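Long-range contact in beta-ketoacyl synthase (Pseudomonas aeruginosa, PDB 4CW4), which catalyses the condensation of acetyl-CoA with malonyl-ACP to give acetoacetyl-ACP, the primer that starts bacterial fatty acid synthesis: residues V224-F238 / Q255-N269. Residues are numbered along the deposited sequence; the frame is centred on the assembly and turned at random.
Sequences VFSGSIMSQLDDNGF and QLPLGFNSMPTDFIN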
loop_
_atom_site.group_PDB
_atom_site.type_symbol
_atom_site.label_atom_id
_atom_site.label_comp_id
_atom_site.label_asym_id
_atom_site.label_seq_id
_atom_site.Cartn_x
_atom_site.Cartn_y
_atom_site.Cartn_z
ATOM N N VAL A 224 -8.138 6.817 10.196
ATOM C CA VAL A 224 -6.815 7.277 9.802
ATOM C C VAL A 224 -6.411 6.573 8.518
ATOM O O VAL A 224 -6.457 5.343 8.447
ATOM C CB VAL A 224 -5.749 6.997 10.883
ATOM C CG1 VAL A 224 -4.383 7.484 10.426
ATOM C CG2 VAL A 224 -6.142 7.652 12.206
ATOM N N PHE A 225 -6.019 7.360 7.517
ATOM C CA PHE A 225 -5.494 6.855 6.251
ATOM C C PHE A 225 -4.175 7.530 5.905
ATOM O O PHE A 225 -4.143 8.747 5.740
ATOM C CB PHE A 225 -6.505 7.063 5.139
ATOM C CG PHE A 225 -7.859 6.494 5.468
ATOM C CD1 PHE A 225 -8.040 5.126 5.611
ATOM C CD2 PHE A 225 -8.944 7.327 5.677
ATOM C CE1 PHE A 225 -9.291 4.614 5.930
ATOM C CE2 PHE A 225 -10.186 6.810 6.005
ATOM C CZ PHE A 225 -10.361 5.465 6.135
ATOM N N SER A 226 -3.106 6.730 5.796
ATOM C CA SER A 226 -1.771 7.261 5.502
ATOM C C SER A 226 -0.946 6.210 4.754
ATOM O O SER A 226 -1.524 5.361 4.096
ATOM C CB SER A 226 -1.068 7.736 6.771
ATOM O OG SER A 226 0.118 8.420 6.424
ATOM N N GLY A 227 0.380 6.294 4.831
ATOM C CA GLY A 227 1.267 5.306 4.232
ATOM C C GLY A 227 2.374 5.932 3.405
ATOM O O GLY A 227 2.560 7.151 3.407
ATOM N N SER A 228 3.134 5.074 2.732
ATOM C CA SER A 228 4.196 5.483 1.798
ATOM C C SER A 228 4.053 4.621 0.550
ATOM O O SER A 228 3.429 3.553 0.606
ATOM C CB SER A 228 5.579 5.249 2.411
ATOM O OG SER A 228 5.783 3.863 2.696
ATOM N N ILE A 229 4.599 5.063 -0.581
ATOM C CA ILE A 229 4.637 4.176 -1.745
ATOM C C ILE A 229 5.866 3.288 -1.825
ATOM O O ILE A 229 5.799 2.236 -2.445
ATOM C CB ILE A 229 4.441 4.874 -3.118
ATOM C CG1 ILE A 229 5.612 5.790 -3.500
ATOM C CG2 ILE A 229 3.106 5.606 -3.145
ATOM C CD1 ILE A 229 5.465 6.350 -4.938
ATOM N N MET A 230 6.988 3.697 -1.229
ATOM C CA MET A 230 8.216 2.893 -1.338
ATOM C C MET A 230 8.336 1.764 -0.322
ATOM O O MET A 230 9.137 0.853 -0.529
ATOM C CB MET A 230 9.470 3.763 -1.206
ATOM C CG MET A 230 9.586 4.924 -2.186
ATOM S SD MET A 230 9.593 4.450 -3.925
ATOM C CE MET A 230 10.987 3.362 -3.929
ATOM N N SER A 231 7.520 1.813 0.737
ATOM C CA SER A 231 7.820 1.195 2.039
ATOM C C SER A 231 8.946 2.028 2.662
ATOM O O SER A 231 9.518 2.898 1.999
ATOM C CB SER A 231 8.232 -0.284 1.928
ATOM O OG SER A 231 7.279 -1.039 1.186
ATOM N N GLN A 232 9.260 1.792 3.932
ATOM C CA GLN A 232 10.376 2.483 4.570
ATOM C C GLN A 232 11.640 1.711 4.212
ATOM O O GLN A 232 11.843 0.592 4.690
ATOM C CB GLN A 232 10.189 2.592 6.088
ATOM C CG GLN A 232 9.085 3.586 6.525
ATOM C CD GLN A 232 7.692 3.084 6.199
ATOM O OE1 GLN A 232 6.970 3.686 5.403
ATOM N NE2 GLN A 232 7.299 2.000 6.835
ATOM N N LEU A 233 12.470 2.305 3.352
ATOM C CA LEU A 233 13.580 1.590 2.728
ATOM C C LEU A 233 14.915 1.897 3.386
ATOM O O LEU A 233 15.958 1.444 2.895
ATOM C CB LEU A 233 13.650 1.909 1.229
ATOM C CG LEU A 233 12.494 1.349 0.382
ATOM C CD1 LEU A 233 12.664 1.694 -1.078
ATOM C CD2 LEU A 233 12.354 -0.151 0.526
ATOM N N ASP A 234 14.900 2.629 4.496
ATOM C CA ASP A 234 16.149 2.892 5.210
ATOM C C ASP A 234 16.596 1.684 6.054
ATOM O O ASP A 234 15.921 0.650 6.079
ATOM C CB ASP A 234 16.146 4.223 5.972
ATOM C CG ASP A 234 14.838 4.556 6.672
ATOM O OD1 ASP A 234 13.752 4.069 6.284
ATOM O OD2 ASP A 234 14.922 5.406 7.600
ATOM N N ASP A 235 17.751 1.818 6.707
ATOM C CA ASP A 235 18.376 0.706 7.420
ATOM C C ASP A 235 17.440 0.108 8.477
ATOM O O ASP A 235 17.407 -1.103 8.664
ATOM C CB ASP A 235 19.688 1.151 8.086
ATOM C CG ASP A 235 20.789 1.510 7.077
ATOM O OD1 ASP A 235 20.693 1.157 5.881
ATOM O OD2 ASP A 235 21.782 2.143 7.496
ATOM N N ASN A 236 16.661 0.952 9.141
ATOM C CA ASN A 236 15.766 0.508 10.210
ATOM C C ASN A 236 14.494 -0.168 9.714
ATOM O O ASN A 236 13.721 -0.684 10.518
ATOM C CB ASN A 236 15.363 1.683 11.117
ATOM C CG ASN A 236 16.443 2.062 12.083
ATOM O OD1 ASN A 236 17.317 1.260 12.409
ATOM N ND2 ASN A 236 16.377 3.280 12.569
ATOM N N GLY A 237 14.262 -0.136 8.401
ATOM C CA GLY A 237 13.116 -0.795 7.796
ATOM C C GLY A 237 13.543 -1.822 6.765
ATOM O O GLY A 237 14.431 -2.672 7.036
ATOM N N PHE A 238 12.920 -1.770 5.586
ATOM C CA PHE A 238 13.180 -2.772 4.551
ATOM C C PHE A 238 14.600 -2.672 3.972
ATOM O O PHE A 238 15.064 -3.613 3.325
ATOM C CB PHE A 238 12.174 -2.711 3.399
ATOM C CG PHE A 238 10.843 -3.392 3.664
ATOM C CD1 PHE A 238 10.499 -3.883 4.916
ATOM C CD2 PHE A 238 9.934 -3.536 2.631
ATOM C CE1 PHE A 238 9.266 -4.499 5.142
ATOM C CE2 PHE A 238 8.700 -4.155 2.853
ATOM C CZ PHE A 238 8.369 -4.636 4.108
ATOM N N GLN A 255 13.132 -4.715 11.595
ATOM C CA GLN A 255 13.276 -4.198 10.233
ATOM C C GLN A 255 12.079 -4.558 9.353
ATOM O O GLN A 255 11.594 -3.720 8.587
ATOM C CB GLN A 255 14.596 -4.683 9.627
ATOM C CG GLN A 255 15.765 -3.814 10.067
ATOM C CD GLN A 255 17.083 -4.536 10.115
ATOM O OE1 GLN A 255 17.197 -5.717 9.786
ATOM N NE2 GLN A 255 18.099 -3.825 10.548
ATOM N N LEU A 256 11.587 -5.793 9.462
ATOM C CA LEU A 256 10.445 -6.192 8.652
ATOM C C LEU A 256 9.166 -5.431 9.087
ATOM O O LEU A 256 8.575 -4.735 8.265
ATOM C CB LEU A 256 10.252 -7.725 8.641
ATOM C CG LEU A 256 9.106 -8.218 7.734
ATOM C CD1 LEU A 256 9.375 -9.577 7.059
ATOM C CD2 LEU A 256 7.858 -8.344 8.551
ATOM N N PRO A 257 8.750 -5.535 10.371
ATOM C CA PRO A 257 7.468 -4.885 10.672
ATOM C C PRO A 257 7.486 -3.368 10.470
ATOM O O PRO A 257 6.492 -2.833 9.956
ATOM C CB PRO A 257 7.186 -5.289 12.126
ATOM C CG PRO A 257 8.500 -5.728 12.672
ATOM C CD PRO A 257 9.257 -6.302 11.521
ATOM N N LEU A 258 8.597 -2.701 10.783
ATOM C CA LEU A 258 8.618 -1.252 10.670
ATOM C C LEU A 258 8.814 -0.778 9.221
ATOM O O LEU A 258 8.654 0.398 8.920
ATOM C CB LEU A 258 9.671 -0.642 11.597
ATOM C CG LEU A 258 9.456 -0.879 13.098
ATOM C CD1 LEU A 258 10.471 -0.056 13.906
ATOM C CD2 LEU A 258 8.040 -0.547 13.519
ATOM N N GLY A 259 9.130 -1.693 8.317
ATOM C CA GLY A 259 9.243 -1.340 6.918
ATOM C C GLY A 259 7.933 -1.281 6.160
ATOM O O GLY A 259 7.864 -0.604 5.135
ATOM N N PHE A 260 6.898 -1.966 6.647
ATOM C CA PHE A 260 5.638 -2.049 5.908
ATOM C C PHE A 260 5.087 -0.671 5.563
ATOM O O PHE A 260 5.113 0.258 6.386
ATOM C CB PHE A 260 4.565 -2.777 6.705
ATOM C CG PHE A 260 4.782 -4.247 6.796
ATOM C CD1 PHE A 260 4.765 -5.035 5.657
ATOM C CD2 PHE A 260 5.040 -4.851 7.998
ATOM C CE1 PHE A 260 4.976 -6.379 5.726
ATOM C CE2 PHE A 260 5.252 -6.205 8.056
ATOM C CZ PHE A 260 5.211 -6.964 6.918
ATOM N N ASN A 261 4.538 -0.558 4.359
ATOM C CA ASN A 261 4.043 0.737 3.874
ATOM C C ASN A 261 2.856 1.278 4.653
ATOM O O ASN A 261 2.524 2.452 4.516
ATOM C CB ASN A 261 3.783 0.712 2.359
ATOM C CG ASN A 261 2.376 0.316 2.006
ATOM O OD1 ASN A 261 1.811 -0.636 2.545
ATOM N ND2 ASN A 261 1.800 1.056 1.070
ATOM N N SER A 262 2.231 0.432 5.472
ATOM C CA SER A 262 1.135 0.877 6.340
ATOM C C SER A 262 1.584 1.505 7.647
ATOM O O SER A 262 0.772 2.072 8.374
ATOM C CB SER A 262 0.206 -0.293 6.660
ATOM O OG SER A 262 0.916 -1.313 7.368
ATOM N N MET A 263 2.868 1.397 7.964
ATOM C CA MET A 263 3.324 1.810 9.280
ATOM C C MET A 263 3.174 3.299 9.601
ATOM O O MET A 263 2.969 3.631 10.766
ATOM C CB MET A 263 4.738 1.296 9.548
ATOM C CG MET A 263 4.716 -0.194 9.802
ATOM S SD MET A 263 4.192 -0.549 11.515
ATOM C CE MET A 263 3.471 -2.180 11.344
ATOM N N PRO A 264 3.242 4.199 8.594
ATOM C CA PRO A 264 2.930 5.599 8.916
ATOM C C PRO A 264 1.512 5.763 9.479
ATOM O O PRO A 264 1.289 6.606 10.327
ATOM C CB PRO A 264 3.078 6.308 7.564
ATOM C CG PRO A 264 4.159 5.518 6.882
ATOM C CD PRO A 264 3.821 4.079 7.247
ATOM N N THR A 265 0.585 4.939 9.008
ATOM C CA THR A 265 -0.793 4.888 9.489
ATOM C C THR A 265 -0.874 4.162 10.837
ATOM O O THR A 265 -1.470 4.654 11.798
ATOM C CB THR A 265 -1.648 4.094 8.469
ATOM O OG1 THR A 265 -1.399 4.627 7.165
ATOM C CG2 THR A 265 -3.127 4.162 8.830
ATOM N N ASP A 266 -0.280 2.975 10.900
ATOM C CA ASP A 266 -0.351 2.165 12.105
ATOM C C ASP A 266 0.236 2.895 13.312
ATOM O O ASP A 266 -0.276 2.788 14.416
ATOM C CB ASP A 266 0.401 0.842 11.900
ATOM C CG ASP A 266 -0.149 0.005 10.752
ATOM O OD1 ASP A 266 -1.367 0.048 10.474
ATOM O OD2 ASP A 266 0.668 -0.704 10.116
ATOM N N PHE A 267 1.333 3.625 13.113
ATOM C CA PHE A 267 1.952 4.351 14.220
ATOM C C PHE A 267 1.019 5.438 14.763
ATOM O O PHE A 267 1.016 5.725 15.946
ATOM C CB PHE A 267 3.286 4.971 13.791
ATOM C CG PHE A 267 4.479 4.123 14.128
ATOM C CD1 PHE A 267 4.455 2.753 13.955
ATOM C CD2 PHE A 267 5.630 4.699 14.644
ATOM C CE1 PHE A 267 5.536 1.969 14.276
ATOM C CE2 PHE A 267 6.727 3.903 14.988
ATOM C CZ PHE A 267 6.673 2.535 14.804
ATOM N N ILE A 268 0.227 6.051 13.906
ATOM C CA ILE A 268 -0.702 7.070 14.387
ATOM C C ILE A 268 -1.797 6.466 15.276
ATOM O O ILE A 268 -2.101 7.005 16.339
ATOM C CB ILE A 268 -1.311 7.851 13.218
ATOM C CG1 ILE A 268 -0.230 8.699 12.546
ATOM C CG2 ILE A 268 -2.446 8.767 13.671
ATOM C CD1 ILE A 268 -0.644 9.228 11.202
ATOM N N ASN A 269 -2.400 5.358 14.857
ATOM C CA ASN A 269 -3.378 4.687 15.713
ATOM C C ASN A 269 -2.782 4.241 17.054
ATOM O O ASN A 269 -3.400 4.429 18.094
ATOM C CB ASN A 269 -3.985 3.480 15.001
ATOM C CG ASN A 269 -4.815 3.873 13.812
ATOM O OD1 ASN A 269 -5.570 4.855 13.860
ATOM N ND2 ASN A 269 -4.699 3.102 12.732
HETATM O O HOH W 1 5.278 -2.479 2.352
HETATM O O HOH W 2 18.232 -1.387 12.304
#
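The ring of Phe238 lies with one face over the backbone of Gly259, whose carbonyl carbon stands 3.6 Å above the plane toward the rim, while Gln255 O sits in plane at its edge. Glycine suits position 259 because a CB there would collide with Phe238 CD1. The ring then turns its edge to the face of Phe260 in a T-shaped stack, centroids 5.7 Å apart and planes at 73°. Phe260 also packs on Met230 of the second subunit.

The amide of Gln232 carries much of the polar contact. Its chain bends at chi2 (70°), bringing NE2 to two main-chain carbonyls, Phe260 O at 2.8 Å and Leu258 O at 3.0 Å, both close to the amide plane. Gln232 NE2 reaches Phe260 O from above its carbonyl plane and Met263 N from the opposite face, so two donors share this oxygen. Ser228 OG donates to Gln232 OE1, which fixes the amide's rotation, and Gln232 N binds Gly259 O. The side chain of Ser228 lies about 11 Å from that of Cys286, the probable active-site cysteine.

Asn261 and Ser228 bond twice: Ser228 N to Asn261 O, and Asn261 ND2 to Ser228 O at 3.0 Å, the donor lying nearly in line with the C=O bond of Ser228. Asn261 OD1 turns to Thr283 of the second subunit. Gly227 can let its CA come within 3.1 Å of Asn261 O. Farther along, Val224 CG1 rests on Ile268 CG2, seating helix 263-273 against strand 222-225 of the thiolase-like core.

Side-chain amides thus satisfy the buried carbonyls of Leu258, Phe260 and Ser228, joining the segments beside the second subunit.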